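Local coordinates for putative nisin-resistance protein (Streptococcus agalactiae 515, PDB 4Y68) that probably cleaves the lantibiotic nisin as a membrane-attached peptidase of family S41, and so confers resistance on the bacterium, at residues R107-R112 / T122-S127; K238-V243 / S276-Y281. All blocks are in the same frame, centred on the assembly; numbering follows the deposited sequence.

Contact 1: residues R107-R112 / T122-S127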
# COMPACT_ATOMS: atom_id res chain seq x y z
N ARG A 107 -6.82 -11.93 -2.15
CA ARG A 107 -7.65 -12.37 -3.27
C ARG A 107 -6.93 -12.14 -4.58
O ARG A 107 -5.97 -11.38 -4.63
CB ARG A 107 -8.99 -11.64 -3.26
CG ARG A 107 -9.08 -10.56 -2.20
CD ARG A 107 -10.08 -10.93 -1.13
NE ARG A 107 -10.03 -10.02 0.02
CZ ARG A 107 -10.91 -9.04 0.23
NH1 ARG A 107 -11.90 -8.83 -0.63
NH2 ARG A 107 -10.80 -8.27 1.31
N TYR A 108 -7.38 -12.82 -5.64
CA TYR A 108 -6.81 -12.56 -6.96
C TYR A 108 -7.72 -11.69 -7.85
O TYR A 108 -8.94 -11.65 -7.67
CB TYR A 108 -6.48 -13.89 -7.65
CG TYR A 108 -5.40 -14.63 -6.90
CD1 TYR A 108 -4.12 -14.08 -6.75
CD2 TYR A 108 -5.65 -15.87 -6.31
CE1 TYR A 108 -3.12 -14.75 -6.04
CE2 TYR A 108 -4.67 -16.55 -5.61
CZ TYR A 108 -3.40 -15.99 -5.47
OH TYR A 108 -2.45 -16.69 -4.76
N PRO A 109 -7.10 -10.96 -8.79
CA PRO A 109 -7.83 -10.10 -9.72
C PRO A 109 -8.81 -10.91 -10.54
O PRO A 109 -8.59 -12.10 -10.75
CB PRO A 109 -6.73 -9.51 -10.63
CG PRO A 109 -5.48 -9.73 -9.91
CD PRO A 109 -5.67 -11.00 -9.11
N GLU A 110 -9.87 -10.25 -11.01
CA GLU A 110 -10.93 -10.85 -11.81
C GLU A 110 -11.27 -9.85 -12.89
O GLU A 110 -11.07 -8.66 -12.67
CB GLU A 110 -12.18 -11.12 -10.98
CG GLU A 110 -12.41 -12.56 -10.58
CD GLU A 110 -13.75 -12.72 -9.89
OE1 GLU A 110 -14.07 -11.86 -9.04
OE2 GLU A 110 -14.48 -13.70 -10.21
N TYR A 111 -11.77 -10.31 -14.03
CA TYR A 111 -12.36 -9.39 -15.01
C TYR A 111 -13.68 -9.92 -15.55
O TYR A 111 -13.92 -11.13 -15.53
CB TYR A 111 -11.41 -9.12 -16.17
CG TYR A 111 -11.52 -10.16 -17.27
CD1 TYR A 111 -10.94 -11.41 -17.13
CD2 TYR A 111 -12.24 -9.89 -18.43
CE1 TYR A 111 -11.06 -12.36 -18.11
CE2 TYR A 111 -12.35 -10.84 -19.43
CZ TYR A 111 -11.75 -12.07 -19.26
OH TYR A 111 -11.85 -13.03 -20.24
N ARG A 112 -14.52 -9.01 -16.01
CA ARG A 112 -15.70 -9.36 -16.81
C ARG A 112 -15.74 -8.47 -18.05
O ARG A 112 -15.54 -7.26 -17.95
CB ARG A 112 -16.99 -9.17 -16.02
CG ARG A 112 -17.09 -9.98 -14.75
CD ARG A 112 -17.25 -11.46 -15.03
NE ARG A 112 -17.58 -12.17 -13.79
CZ ARG A 112 -16.68 -12.70 -12.97
NH1 ARG A 112 -15.39 -12.64 -13.26
NH2 ARG A 112 -17.08 -13.31 -11.86
N THR A 122 -11.33 -6.12 -11.66
CA THR A 122 -11.35 -6.03 -10.21
C THR A 122 -9.95 -6.29 -9.66
O THR A 122 -9.34 -7.31 -9.96
CB THR A 122 -12.35 -7.04 -9.63
OG1 THR A 122 -13.64 -6.76 -10.18
CG2 THR A 122 -12.42 -6.96 -8.11
N ILE A 123 -9.44 -5.34 -8.88
CA ILE A 123 -8.08 -5.39 -8.38
C ILE A 123 -8.08 -5.38 -6.86
O ILE A 123 -8.14 -4.32 -6.25
CB ILE A 123 -7.27 -4.19 -8.94
CG1 ILE A 123 -7.17 -4.29 -10.47
CG2 ILE A 123 -5.91 -4.09 -8.26
CD1 ILE A 123 -7.02 -2.97 -11.14
N PRO A 124 -8.02 -6.56 -6.22
CA PRO A 124 -8.29 -6.66 -4.78
C PRO A 124 -7.06 -6.62 -3.89
O PRO A 124 -5.94 -6.76 -4.38
CB PRO A 124 -8.95 -8.03 -4.65
CG PRO A 124 -8.19 -8.84 -5.66
CD PRO A 124 -7.93 -7.90 -6.83
N SER A 125 -7.29 -6.45 -2.59
CA SER A 125 -6.26 -6.61 -1.56
C SER A 125 -5.52 -7.93 -1.65
O SER A 125 -6.12 -8.98 -1.79
CB SER A 125 -6.87 -6.54 -0.16
OG SER A 125 -7.88 -5.54 -0.06
N ILE A 126 -4.20 -7.87 -1.56
CA ILE A 126 -3.37 -9.05 -1.36
C ILE A 126 -2.19 -8.65 -0.49
O ILE A 126 -1.50 -7.66 -0.77
CB ILE A 126 -2.84 -9.64 -2.67
CG1 ILE A 126 -1.80 -10.72 -2.37
CG2 ILE A 126 -2.25 -8.55 -3.56
CD1 ILE A 126 -1.35 -11.49 -3.61
N SER A 127 -1.95 -9.44 0.55
CA SER A 127 -0.91 -9.16 1.53
C SER A 127 0.19 -10.19 1.50
O SER A 127 1.16 -10.09 2.26
CB SER A 127 -1.50 -9.11 2.93
OG SER A 127 -1.70 -7.75 3.29
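Glu110 and Thr122 exchange two backbone hydrogen bonds, Thr122 N giving to Glu110 O at 2.7 Å and Glu110 N to Thr122 O at 3.2 Å, which makes this an antiparallel hydrogen-bonded pair. Thr122 O also receives a CA-H...O contact from Pro109 CA, so one carbonyl is approached by two neighbouring residues. A third backbone bond joins residues 107 to 112 to residues 122 to 127 at the other end, where Arg107 N donates to Ser125 O over 3.1 Å, fairly straight at 160° at the hydrogen. Of the residues in between, neither Pro109 nor Pro124 can donate a backbone bond, and the Pro124 ring packs there against carbon atoms and carbonyl oxygens.

The pairing belongs to the hairpin of strands 110-113 and 118-122, which forms one edge of the mixed sheet; strand 110-113 is outermost, while Thr122 ends its partner and passes into the loop leading to helix 131-147.

Van der Waals contact centres on the Pro124 ring. Its CB lies 3.5 Å from Arg107 CG, the two side chains running antiparallel alongside each other. Pro124 CD rests 3.6 Å from Pro109 CA, and Pro124 CG meets the carbonyl oxygens of Arg107 and Tyr108. A bend at chi2 (-113°) takes the arginine on beyond the proline, bringing Ser125 OG over one face of its guanidinium, though NH2 and OG stay 4.2 Å apart; the firmer polar partners are Asp105 O for Arg107 NE and Thr161 N for Ser125 OG. Farther along, the Tyr108 ring takes Ile126 CD1 obliquely at 4.4 Å from CE1, a loose apolar touch, and also meets the ring of His136 on helix 131-147.

Contact 2: residues K238-V243 / S276-Y281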
# COMPACT_ATOMS: atom_id res chain seq x y z
N LYS A 238 -1.95 8.96 -11.58
CA LYS A 238 -2.37 10.36 -11.57
C LYS A 238 -1.58 11.21 -12.54
O LYS A 238 -0.36 11.09 -12.64
CB LYS A 238 -2.25 10.96 -10.17
CG LYS A 238 -3.55 10.88 -9.39
CD LYS A 238 -4.25 12.21 -9.37
CE LYS A 238 -3.28 13.28 -8.88
NZ LYS A 238 -3.88 14.64 -8.81
N GLY A 239 -2.29 12.07 -13.26
CA GLY A 239 -1.68 12.86 -14.31
C GLY A 239 -1.53 12.16 -15.66
O GLY A 239 -1.18 12.81 -16.65
N LEU A 240 -1.77 10.85 -15.73
CA LEU A 240 -1.74 10.21 -17.05
C LEU A 240 -2.91 10.75 -17.88
O LEU A 240 -4.06 10.77 -17.40
CB LEU A 240 -1.82 8.69 -16.94
CG LEU A 240 -0.65 7.99 -16.27
CD1 LEU A 240 -0.77 6.48 -16.44
CD2 LEU A 240 0.69 8.50 -16.79
N PRO A 241 -2.63 11.18 -19.13
CA PRO A 241 -3.66 11.89 -19.92
C PRO A 241 -4.79 11.00 -20.39
O PRO A 241 -5.87 11.49 -20.69
CB PRO A 241 -2.86 12.45 -21.10
CG PRO A 241 -1.73 11.48 -21.26
CD PRO A 241 -1.35 11.07 -19.85
N ASN A 242 -4.56 9.69 -20.44
CA ASN A 242 -5.58 8.76 -20.89
C ASN A 242 -6.46 8.25 -19.74
O ASN A 242 -7.39 7.45 -19.96
CB ASN A 242 -4.93 7.58 -21.60
CG ASN A 242 -3.88 6.87 -20.74
OD1 ASN A 242 -2.96 7.49 -20.20
ND2 ASN A 242 -4.01 5.55 -20.63
N VAL A 243 -6.16 8.71 -18.53
CA VAL A 243 -6.77 8.16 -17.32
C VAL A 243 -7.72 9.15 -16.69
O VAL A 243 -7.48 10.35 -16.73
CB VAL A 243 -5.71 7.76 -16.28
CG1 VAL A 243 -6.38 7.31 -14.98
CG2 VAL A 243 -4.78 6.68 -16.84
N SER A 276 4.03 12.50 -2.41
CA SER A 276 3.51 13.40 -3.43
C SER A 276 3.43 12.69 -4.76
O SER A 276 4.22 11.82 -5.04
CB SER A 276 4.38 14.65 -3.53
OG SER A 276 5.72 14.26 -3.74
N ASP A 277 2.45 13.05 -5.58
CA ASP A 277 2.27 12.43 -6.88
C ASP A 277 3.13 13.15 -7.94
O ASP A 277 3.85 14.10 -7.60
CB ASP A 277 0.78 12.39 -7.28
CG ASP A 277 0.16 13.78 -7.40
OD1 ASP A 277 0.85 14.75 -7.74
OD2 ASP A 277 -1.06 13.89 -7.15
N ARG A 278 3.10 12.66 -9.18
CA ARG A 278 3.89 13.22 -10.28
C ARG A 278 3.60 14.71 -10.50
O ARG A 278 4.45 15.45 -10.97
CB ARG A 278 3.64 12.45 -11.60
CG ARG A 278 4.58 11.27 -11.83
CD ARG A 278 4.36 10.58 -13.21
NE ARG A 278 2.97 10.19 -13.30
CZ ARG A 278 2.51 8.97 -13.09
NH1 ARG A 278 3.33 7.95 -12.85
NH2 ARG A 278 1.19 8.76 -13.15
N GLN A 279 2.38 15.12 -10.16
CA GLN A 279 1.90 16.46 -10.46
C GLN A 279 2.32 17.45 -9.38
O GLN A 279 2.18 18.66 -9.54
CB GLN A 279 0.38 16.46 -10.62
CG GLN A 279 -0.10 15.51 -11.69
CD GLN A 279 -1.60 15.60 -11.94
OE1 GLN A 279 -2.40 15.12 -11.14
NE2 GLN A 279 -1.98 16.21 -13.05
N GLY A 280 2.88 16.93 -8.30
CA GLY A 280 3.38 17.75 -7.22
C GLY A 280 2.45 17.88 -6.02
O GLY A 280 2.80 18.54 -5.05
N TYR A 281 1.28 17.26 -6.09
CA TYR A 281 0.32 17.32 -4.97
C TYR A 281 0.79 16.53 -3.76
O TYR A 281 1.28 15.41 -3.90
CB TYR A 281 -1.05 16.81 -5.39
CG TYR A 281 -1.75 17.69 -6.38
CD1 TYR A 281 -2.49 18.78 -5.95
CD2 TYR A 281 -1.70 17.41 -7.74
CE1 TYR A 281 -3.15 19.59 -6.87
CE2 TYR A 281 -2.36 18.21 -8.66
CZ TYR A 281 -3.07 19.30 -8.22
OH TYR A 281 -3.73 20.10 -9.12
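Lys238 reaches the turn at Asp277-Gly280 with both its side chain and its backbone. Bends at chi2 (-102°) and chi3 (-53°) fold the chain so that its ammonium comes up to Gln279, whose own chain is extended and crosses it at about a right angle. NZ donates to Gln279 OE1 at 2.8 Å, nearly in line with the amide C=O. A salt bridge from NZ to Asp277 OD2 is tentative, because OD2 is modelled too close to the lysine chain; Tyr283 OH also bonds that oxygen.

Arg278 takes the backbone of the same lysine. Its NH2 donates to Lys238 O over 2.8 Å, reaching the oxygen from above the carbonyl plane, and Leu240 CD2 lies over one guanidinium face. Bonds from NH2 to Ser236 O and from NH1 to Thr180 O tie this group to two further backbone carbonyls.

Gln279 passes beside Gly239, its CD 3.6 Å from the glycine CA. Asp277 OD1 accepts Tyr281 N at 3.0 Å. Asp277-Gly280 is a type I turn followed by a G1 bulge at Gly280, the tip of the hairpin of strands 267-276 and 282-283, whose side chains dock on both the backbone and the lysine side chain of the loop before strand 243-247.

Contact 1 comes first and is complete before the chain reaches contact 2; their centres lie 24 Å apart, with about 11 Å between nearest atoms, and the two do not meet. The mixed sheet relates them: contact 1 lies at one of its two outermost strands, 110-113, whereas the 238-243 side of contact 2 runs into strand 243-247, next to the other outermost strand, 292-293. The other side of contact 2 belongs to the antiparallel sheet, through strands 267-276 and 282-283. Contact 1 thus joins a hairpin of the mixed sheet and the loops that run on from it, fixing that edge, while contact 2 ties the antiparallel sheet to the far side of the mixed one.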